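Local coordinates for periplasmic oligopeptide-binding protein (Burkholderia pseudomallei, PDB 3ZS6) that probably binds oligopeptides in the periplasm as the solute-binding component of an ABC transport system for peptide uptake, at residues A[252-263]-A[472-483]. Sequence-based numbering, arbitrary orientation.
Sequences ELRPGLQLATYY and LFQYSADRLVKS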
ATOM      1  N   GLU A 252     -14.815   0.306  20.742  0.80 11.38           N
ATOM      2  CA  GLU A 252     -13.386   0.094  20.502  0.80 14.43           C
ATOM      3  C   GLU A 252     -13.172  -0.502  19.106  0.80 15.33           C
ATOM      4  O   GLU A 252     -12.102  -0.355  18.498  0.80 14.77           O
ATOM      5  CB  GLU A 252     -12.765  -0.797  21.587  0.80 11.15           C
ATOM      6  CG  GLU A 252     -12.869  -0.188  22.984  0.80 16.47           C
ATOM      7  CD  GLU A 252     -12.197  -1.016  24.059  0.80 14.23           C
ATOM      8  OE1 GLU A 252     -11.688  -2.113  23.740  0.80 15.31           O
ATOM      9  OE2 GLU A 252     -12.173  -0.565  25.226  0.80 15.15           O
ATOM     10  N   LEU A 253     -14.198  -1.172  18.595  1.00 11.83           N
ATOM     11  CA  LEU A 253     -14.143  -1.700  17.231  1.00 11.87           C
ATOM     12  C   LEU A 253     -14.382  -0.526  16.288  1.00 15.67           C
ATOM     13  O   LEU A 253     -15.509  -0.047  16.165  1.00 14.52           O
ATOM     14  CB  LEU A 253     -15.203  -2.797  17.031  1.00 15.02           C
ATOM     15  CG  LEU A 253     -15.427  -3.353  15.614  1.00 27.04           C
ATOM     16  CD1 LEU A 253     -14.124  -3.537  14.898  1.00 27.12           C
ATOM     17  CD2 LEU A 253     -16.201  -4.673  15.647  1.00 28.84           C
ATOM     18  N   ARG A 254     -13.315  -0.041  15.655  1.00 15.82           N
ATOM     19  CA  ARG A 254     -13.406   1.141  14.805  1.00 14.74           C
ATOM     20  C   ARG A 254     -13.726   0.714  13.376  1.00 18.15           C
ATOM     21  O   ARG A 254     -12.902   0.094  12.705  1.00 23.31           O
ATOM     22  CB  ARG A 254     -12.106   1.942  14.851  1.00 10.51           C
ATOM     23  CG  ARG A 254     -11.514   2.104  16.250  1.00 12.35           C
ATOM     24  CD  ARG A 254     -12.465   2.850  17.214  1.00 10.76           C
ATOM     25  NE  ARG A 254     -11.894   2.869  18.558  1.00 16.44           N
ATOM     26  CZ  ARG A 254     -11.528   3.964  19.216  1.00 23.31           C
ATOM     27  NH1 ARG A 254     -11.699   5.171  18.677  1.00 19.65           N
ATOM     28  NH2 ARG A 254     -10.996   3.848  20.424  1.00 20.31           N
ATOM     29  N   PRO A 255     -14.932   1.048  12.908  1.00 18.58           N
ATOM     30  CA  PRO A 255     -15.457   0.488  11.662  1.00 23.34           C
ATOM     31  C   PRO A 255     -15.224   1.387  10.456  1.00 23.92           C
ATOM     32  O   PRO A 255     -15.019   2.594  10.609  1.00 19.08           O
ATOM     33  CB  PRO A 255     -16.952   0.442  11.939  1.00 20.19           C
ATOM     34  CG  PRO A 255     -17.183   1.713  12.732  1.00 23.81           C
ATOM     35  CD  PRO A 255     -15.927   1.905  13.579  1.00 19.22           C
ATOM     36  N   GLY A 256     -15.289   0.785   9.272  1.00 22.21           N
ATOM     37  CA  GLY A 256     -15.287   1.505   8.011  1.00 28.58           C
ATOM     38  C   GLY A 256     -14.669   0.681   6.889  1.00 35.46           C
ATOM     39  O   GLY A 256     -14.120  -0.397   7.124  1.00 42.44           O
ATOM     40  N   LEU A 257     -14.763   1.186   5.665  1.00 27.32           N
ATOM     41  CA  LEU A 257     -14.066   0.591   4.533  1.00 28.83           C
ATOM     42  C   LEU A 257     -12.829   1.431   4.213  1.00 30.36           C
ATOM     43  O   LEU A 257     -12.772   2.620   4.532  1.00 25.51           O
ATOM     44  CB  LEU A 257     -14.983   0.519   3.315  1.00 31.94           C
ATOM     45  CG  LEU A 257     -16.210  -0.390   3.395  1.00 37.82           C
ATOM     46  CD1 LEU A 257     -17.194  -0.048   2.280  1.00 39.57           C
ATOM     47  CD2 LEU A 257     -15.814  -1.861   3.342  1.00 39.68           C
ATOM     48  N   GLN A 258     -11.838   0.810   3.586  1.00 29.84           N
ATOM     49  CA  GLN A 258     -10.622   1.519   3.205  1.00 26.17           C
ATOM     50  C   GLN A 258     -10.532   1.672   1.695  1.00 23.36           C
ATOM     51  O   GLN A 258     -11.241   0.979   0.963  1.00 18.11           O
ATOM     52  CB  GLN A 258      -9.393   0.786   3.742  1.00 24.84           C
ATOM     53  CG  GLN A 258      -9.015   1.212   5.157  1.00 44.83           C
ATOM     54  CD  GLN A 258      -8.166   0.182   5.872  1.00 57.94           C
ATOM     55  OE1 GLN A 258      -8.024  -0.950   5.410  1.00 62.28           O
ATOM     56  NE2 GLN A 258      -7.601   0.568   7.012  1.00 59.62           N
ATOM     57  N   LEU A 259      -9.678   2.587   1.235  1.00 16.65           N
ATOM     58  CA  LEU A 259      -9.376   2.696  -0.189  1.00 18.70           C
ATOM     59  C   LEU A 259      -8.304   1.658  -0.493  1.00 18.00           C
ATOM     60  O   LEU A 259      -7.129   1.984  -0.674  1.00 13.22           O
ATOM     61  CB  LEU A 259      -8.891   4.102  -0.559  1.00 19.92           C
ATOM     62  CG  LEU A 259      -9.938   5.223  -0.589  1.00 23.04           C
ATOM     63  CD1 LEU A 259      -9.291   6.591  -0.852  1.00 19.02           C
ATOM     64  CD2 LEU A 259     -11.033   4.929  -1.622  1.00 17.65           C
ATOM     65  N   ALA A 260      -8.718   0.398  -0.527  1.00 16.39           N
ATOM     66  CA  ALA A 260      -7.774  -0.703  -0.623  1.00 15.70           C
ATOM     67  C   ALA A 260      -8.486  -1.928  -1.184  1.00 15.14           C
ATOM     68  O   ALA A 260      -9.652  -2.170  -0.869  1.00 11.93           O
ATOM     69  CB  ALA A 260      -7.167  -0.998   0.764  1.00 10.83           C
ATOM     70  N   THR A 261      -7.787  -2.689  -2.020  1.00 13.20           N
ATOM     71  CA  THR A 261      -8.393  -3.820  -2.724  1.00 10.91           C
ATOM     72  C   THR A 261      -7.639  -5.118  -2.449  1.00 10.25           C
ATOM     73  O   THR A 261      -6.412  -5.172  -2.552  1.00 15.82           O
ATOM     74  CB  THR A 261      -8.418  -3.560  -4.254  1.00 21.09           C
ATOM     75  OG1 THR A 261      -9.104  -2.332  -4.521  1.00 14.55           O
ATOM     76  CG2 THR A 261      -9.114  -4.704  -5.008  1.00 16.10           C
ATOM     77  N   TYR A 262      -8.390  -6.159  -2.104  1.00  7.86           N
ATOM     78  CA  TYR A 262      -7.853  -7.487  -1.853  1.00 11.37           C
ATOM     79  C   TYR A 262      -8.013  -8.273  -3.154  1.00 17.32           C
ATOM     80  O   TYR A 262      -9.103  -8.316  -3.738  1.00 16.21           O
ATOM     81  CB  TYR A 262      -8.655  -8.142  -0.722  1.00 13.70           C
ATOM     82  CG  TYR A 262      -8.134  -9.455  -0.155  1.00  8.04           C
ATOM     83  CD1 TYR A 262      -8.132 -10.620  -0.915  1.00 13.75           C
ATOM     84  CD2 TYR A 262      -7.705  -9.537   1.164  1.00 10.26           C
ATOM     85  CE1 TYR A 262      -7.680 -11.826  -0.382  1.00 12.87           C
ATOM     86  CE2 TYR A 262      -7.261 -10.738   1.706  1.00 10.70           C
ATOM     87  CZ  TYR A 262      -7.252 -11.879   0.930  1.00 12.10           C
ATOM     88  OH  TYR A 262      -6.809 -13.077   1.466  1.00 12.63           O
ATOM     89  N   TYR A 263      -6.928  -8.869  -3.627  1.00 11.68           N
ATOM     90  CA  TYR A 263      -6.964  -9.540  -4.920  1.00 12.65           C
ATOM     91  C   TYR A 263      -5.906 -10.625  -5.054  1.00 16.17           C
ATOM     92  O   TYR A 263      -4.912 -10.654  -4.308  1.00 11.97           O
ATOM     93  CB  TYR A 263      -6.816  -8.524  -6.058  1.00 12.60           C
ATOM     94  CG  TYR A 263      -5.425  -7.933  -6.207  1.00 13.95           C
ATOM     95  CD1 TYR A 263      -4.477  -8.535  -7.029  1.00 10.32           C
ATOM     96  CD2 TYR A 263      -5.064  -6.761  -5.532  1.00 18.40           C
ATOM     97  CE1 TYR A 263      -3.201  -7.988  -7.179  1.00 10.77           C
ATOM     98  CE2 TYR A 263      -3.787  -6.199  -5.679  1.00 12.22           C
ATOM     99  CZ  TYR A 263      -2.865  -6.822  -6.504  1.00 16.69           C
ATOM    100  OH  TYR A 263      -1.607  -6.289  -6.660  1.00 20.40           O
ATOM    101  N   LEU A 472     -11.089  -9.442  -5.427  1.00 10.73           N
ATOM    102  CA  LEU A 472     -12.028 -10.196  -4.605  1.00 14.09           C
ATOM    103  C   LEU A 472     -12.983  -9.294  -3.821  1.00 17.33           C
ATOM    104  O   LEU A 472     -14.198  -9.458  -3.899  1.00 16.74           O
ATOM    105  CB  LEU A 472     -11.280 -11.125  -3.636  1.00 10.35           C
ATOM    106  CG  LEU A 472     -10.492 -12.261  -4.297  1.00 19.22           C
ATOM    107  CD1 LEU A 472      -9.746 -13.092  -3.257  1.00 12.49           C
ATOM    108  CD2 LEU A 472     -11.428 -13.138  -5.139  1.00 18.38           C
ATOM    109  N   PHE A 473     -12.434  -8.358  -3.049  1.00 12.67           N
ATOM    110  CA  PHE A 473     -13.273  -7.441  -2.293  1.00 14.11           C
ATOM    111  C   PHE A 473     -12.513  -6.212  -1.827  1.00 16.32           C
ATOM    112  O   PHE A 473     -11.279  -6.153  -1.894  1.00 16.18           O
ATOM    113  CB  PHE A 473     -13.920  -8.152  -1.092  1.00 10.32           C
ATOM    114  CG  PHE A 473     -12.937  -8.841  -0.198  1.00 14.99           C
ATOM    115  CD1 PHE A 473     -12.224  -8.120   0.747  1.00 10.98           C
ATOM    116  CD2 PHE A 473     -12.719 -10.213  -0.303  1.00 14.71           C
ATOM    117  CE1 PHE A 473     -11.305  -8.748   1.578  1.00 17.38           C
ATOM    118  CE2 PHE A 473     -11.802 -10.850   0.527  1.00 15.38           C
ATOM    119  CZ  PHE A 473     -11.087 -10.113   1.466  1.00 12.64           C
ATOM    120  N   GLN A 474     -13.267  -5.221  -1.364  1.00 13.71           N
ATOM    121  CA  GLN A 474     -12.683  -4.022  -0.794  1.00 16.49           C
ATOM    122  C   GLN A 474     -12.347  -4.289   0.664  1.00 12.44           C
ATOM    123  O   GLN A 474     -13.184  -4.800   1.406  1.00 14.74           O
ATOM    124  CB  GLN A 474     -13.670  -2.854  -0.896  1.00 18.65           C
ATOM    125  CG  GLN A 474     -13.119  -1.527  -0.367  1.00 10.50           C
ATOM    126  CD  GLN A 474     -14.077  -0.378  -0.622  1.00 21.18           C
ATOM    127  OE1 GLN A 474     -15.134  -0.563  -1.227  1.00 17.49           O
ATOM    128  NE2 GLN A 474     -13.710   0.815  -0.164  1.00 21.34           N
ATOM    129  N   TYR A 475     -11.122  -3.958   1.069  1.00 10.52           N
ATOM    130  CA  TYR A 475     -10.707  -4.118   2.465  1.00 13.94           C
ATOM    131  C   TYR A 475     -11.632  -3.392   3.437  1.00 18.47           C
ATOM    132  O   TYR A 475     -12.092  -2.285   3.164  1.00 16.46           O
ATOM    133  CB  TYR A 475      -9.291  -3.578   2.692  1.00 13.11           C
ATOM    134  CG  TYR A 475      -8.176  -4.556   2.405  1.00 17.40           C
ATOM    135  CD1 TYR A 475      -7.608  -4.636   1.140  1.00 15.40           C
ATOM    136  CD2 TYR A 475      -7.672  -5.382   3.407  1.00 21.28           C
ATOM    137  CE1 TYR A 475      -6.568  -5.514   0.872  1.00 13.09           C
ATOM    138  CE2 TYR A 475      -6.635  -6.268   3.148  1.00 21.71           C
ATOM    139  CZ  TYR A 475      -6.090  -6.329   1.877  1.00 15.30           C
ATOM    140  OH  TYR A 475      -5.061  -7.203   1.609  1.00 19.30           O
ATOM    141  N   SER A 476     -11.880  -4.029   4.575  1.00 17.98           N
ATOM    142  CA  SER A 476     -12.555  -3.400   5.703  1.00 22.70           C
ATOM    143  C   SER A 476     -11.504  -2.816   6.652  1.00 23.79           C
ATOM    144  O   SER A 476     -10.473  -3.438   6.895  1.00 19.16           O
ATOM    145  CB  SER A 476     -13.410  -4.430   6.437  1.00 25.42           C
ATOM    146  OG  SER A 476     -13.740  -3.993   7.741  1.00 30.98           O
ATOM    147  N   ALA A 477     -11.774  -1.622   7.181  1.00 23.74           N
ATOM    148  CA  ALA A 477     -10.845  -0.918   8.065  1.00 23.15           C
ATOM    149  C   ALA A 477     -10.993  -1.337   9.533  1.00 19.63           C
ATOM    150  O   ALA A 477     -10.276  -0.836  10.412  1.00 18.56           O
ATOM    151  CB  ALA A 477     -11.060   0.595   7.939  1.00 32.12           C
ATOM    152  N   ASP A 478     -11.934  -2.240   9.787  1.00 16.56           N
ATOM    153  CA  ASP A 478     -12.263  -2.684  11.136  1.00 18.49           C
ATOM    154  C   ASP A 478     -11.041  -3.119  11.931  1.00 21.51           C
ATOM    155  O   ASP A 478     -10.283  -3.989  11.502  1.00 19.36           O
ATOM    156  CB  ASP A 478     -13.273  -3.837  11.093  1.00 17.11           C
ATOM    157  CG  ASP A 478     -14.647  -3.398  10.611  1.00 22.64           C
ATOM    158  OD1 ASP A 478     -14.764  -2.290  10.052  1.00 25.95           O
ATOM    159  OD2 ASP A 478     -15.607  -4.180  10.773  1.00 30.02           O
ATOM    160  N   ARG A 479     -10.868  -2.508  13.099  1.00 13.73           N
ATOM    161  CA  ARG A 479      -9.810  -2.892  14.023  1.00  7.65           C
ATOM    162  C   ARG A 479     -10.199  -2.478  15.444  1.00 12.31           C
ATOM    163  O   ARG A 479     -11.153  -1.711  15.634  1.00 13.34           O
ATOM    164  CB  ARG A 479      -8.467  -2.264  13.618  1.00 10.32           C
ATOM    165  CG  ARG A 479      -8.390  -0.738  13.757  1.00 11.87           C
ATOM    166  CD  ARG A 479      -6.932  -0.253  13.885  1.00 10.60           C
ATOM    167  NE  ARG A 479      -6.094  -0.727  12.782  1.00  9.22           N
ATOM    168  CZ  ARG A 479      -5.913  -0.065  11.641  1.00 10.69           C
ATOM    169  NH1 ARG A 479      -6.510   1.108  11.437  1.00  9.41           N
ATOM    170  NH2 ARG A 479      -5.142  -0.582  10.691  1.00 14.07           N
ATOM    171  N   LEU A 480      -9.481  -3.007  16.433  1.00  9.65           N
ATOM    172  CA  LEU A 480      -9.726  -2.665  17.833  0.77 11.66           C
ATOM    173  C   LEU A 480      -8.699  -1.647  18.306  1.00 13.18           C
ATOM    174  O   LEU A 480      -7.496  -1.842  18.134  1.00 13.57           O
ATOM    175  CB  LEU A 480      -9.674  -3.915  18.720  0.77 12.44           C
ATOM    176  CG  LEU A 480     -10.832  -4.909  18.551  0.77 15.24           C
ATOM    177  CD1 LEU A 480     -10.472  -6.298  19.080  0.77 14.54           C
ATOM    178  CD2 LEU A 480     -12.104  -4.383  19.229  0.77 11.65           C
ATOM    179  N   VAL A 481      -9.186  -0.556  18.888  1.00 10.36           N
ATOM    180  CA  VAL A 481      -8.331   0.473  19.468  1.00  8.55           C
ATOM    181  C   VAL A 481      -8.934   0.838  20.825  1.00 13.03           C
ATOM    182  O   VAL A 481     -10.122   1.148  20.921  1.00 11.87           O
ATOM    183  CB  VAL A 481      -8.237   1.721  18.573  1.00 11.48           C
ATOM    184  CG1 VAL A 481      -7.393   2.804  19.239  1.00 11.30           C
ATOM    185  CG2 VAL A 481      -7.660   1.359  17.186  1.00 10.94           C
ATOM    186  N   LYS A 482      -8.119   0.771  21.873  1.00 12.76           N
ATOM    187  CA  LYS A 482      -8.603   0.951  23.244  1.00 11.53           C
ATOM    188  C   LYS A 482      -9.328   2.291  23.435  1.00 13.14           C
ATOM    189  O   LYS A 482      -9.008   3.285  22.774  1.00 13.10           O
ATOM    190  CB  LYS A 482      -7.438   0.821  24.232  1.00 11.92           C
ATOM    191  CG  LYS A 482      -6.785  -0.569  24.245  1.00 10.91           C
ATOM    192  CD  LYS A 482      -7.661  -1.582  24.983  1.00 15.94           C
ATOM    193  CE  LYS A 482      -6.984  -2.947  25.096  1.00 16.77           C
ATOM    194  NZ  LYS A 482      -7.759  -3.870  25.980  1.00 14.13           N
ATOM    195  N   SER A 483     -10.314   2.303  24.331  1.00 13.51           N
ATOM    196  CA  SER A 483     -11.094   3.508  24.614  1.00 19.88           C
ATOM    197  C   SER A 483     -10.237   4.658  25.135  1.00 19.73           C
ATOM    198  O   SER A 483     -10.608   5.825  24.991  1.00 20.31           O
ATOM    199  CB  SER A 483     -12.220   3.207  25.612  1.00 21.35           C
ATOM    200  OG  SER A 483     -13.130   2.275  25.053  1.00 33.17           O
TER
HETATM  201  O   HOH W   1     -10.650  -3.558  25.805  1.00 17.22           O
HETATM  202  O   HOH W   2     -10.296   0.249  26.903  1.00 30.94           O
HETATM  203  O   HOH W   3     -11.043   6.164  21.875  1.00 31.54           O
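Tyr262 and Phe473 stack at the tight end of a long antiparallel pairing in which segments 252-263 and 472-483 run side by side. The pairing belongs to a mixed sheet of this periplasmic solute-binding protein and is interrupted by beta bulges. One is classic: Leu472 and Phe473 lie opposite Tyr262, whose O takes Leu472 N at 2.8 Å and, weakly, Phe473 N. The two rings form an offset stack with planes 25° apart, Phe473 CZ sitting 3.4 Å from Tyr262 CG. Phe473 gets there with CG wedged between its backbone N and carbonyl carbon (chi1 54°), which lays its ring alongside Tyr262, while Leu472 CD1 fills in at the tyrosine's edge. Tyr475 completes the aromatic cluster at an oblique angle and also packs on an apolar side chain of the bound peptide, so this end borders the ligand. The Tyr262 hydroxyl is hydrogen-bonded to His361 ND1.

At Leu259, the centre of an inverse gamma turn, segment 252-263 turns a corner and the register slips by two. Gln474 spans the break: fully extended, it sends NE2 to Gln258 O at 2.7 Å, nearly straight at 172° but from above the carbonyl plane. Beyond it, Asp478 OD1 receives Gly256 N.

The far end is looser and wetter, and Glu252 has two conformers there. Arg254 bends at chi2 and crosses Val481 at about a right angle, NH2 reaching Val481 O at 2.9 Å. Its NE turns back to Glu252 O, which Val481 N approaches from the opposite face. A water joins Arg254 to Ser483. Tyr226 meets Glu252 OE1 through its OH and Lys482 NZ through its backbone O. In the Glu252 conformer described here, waters link its carboxylate to Lys482 and Ser483, and Ser483 OG donates to the anti lone pair of Glu252 OE2 at 3.0 Å.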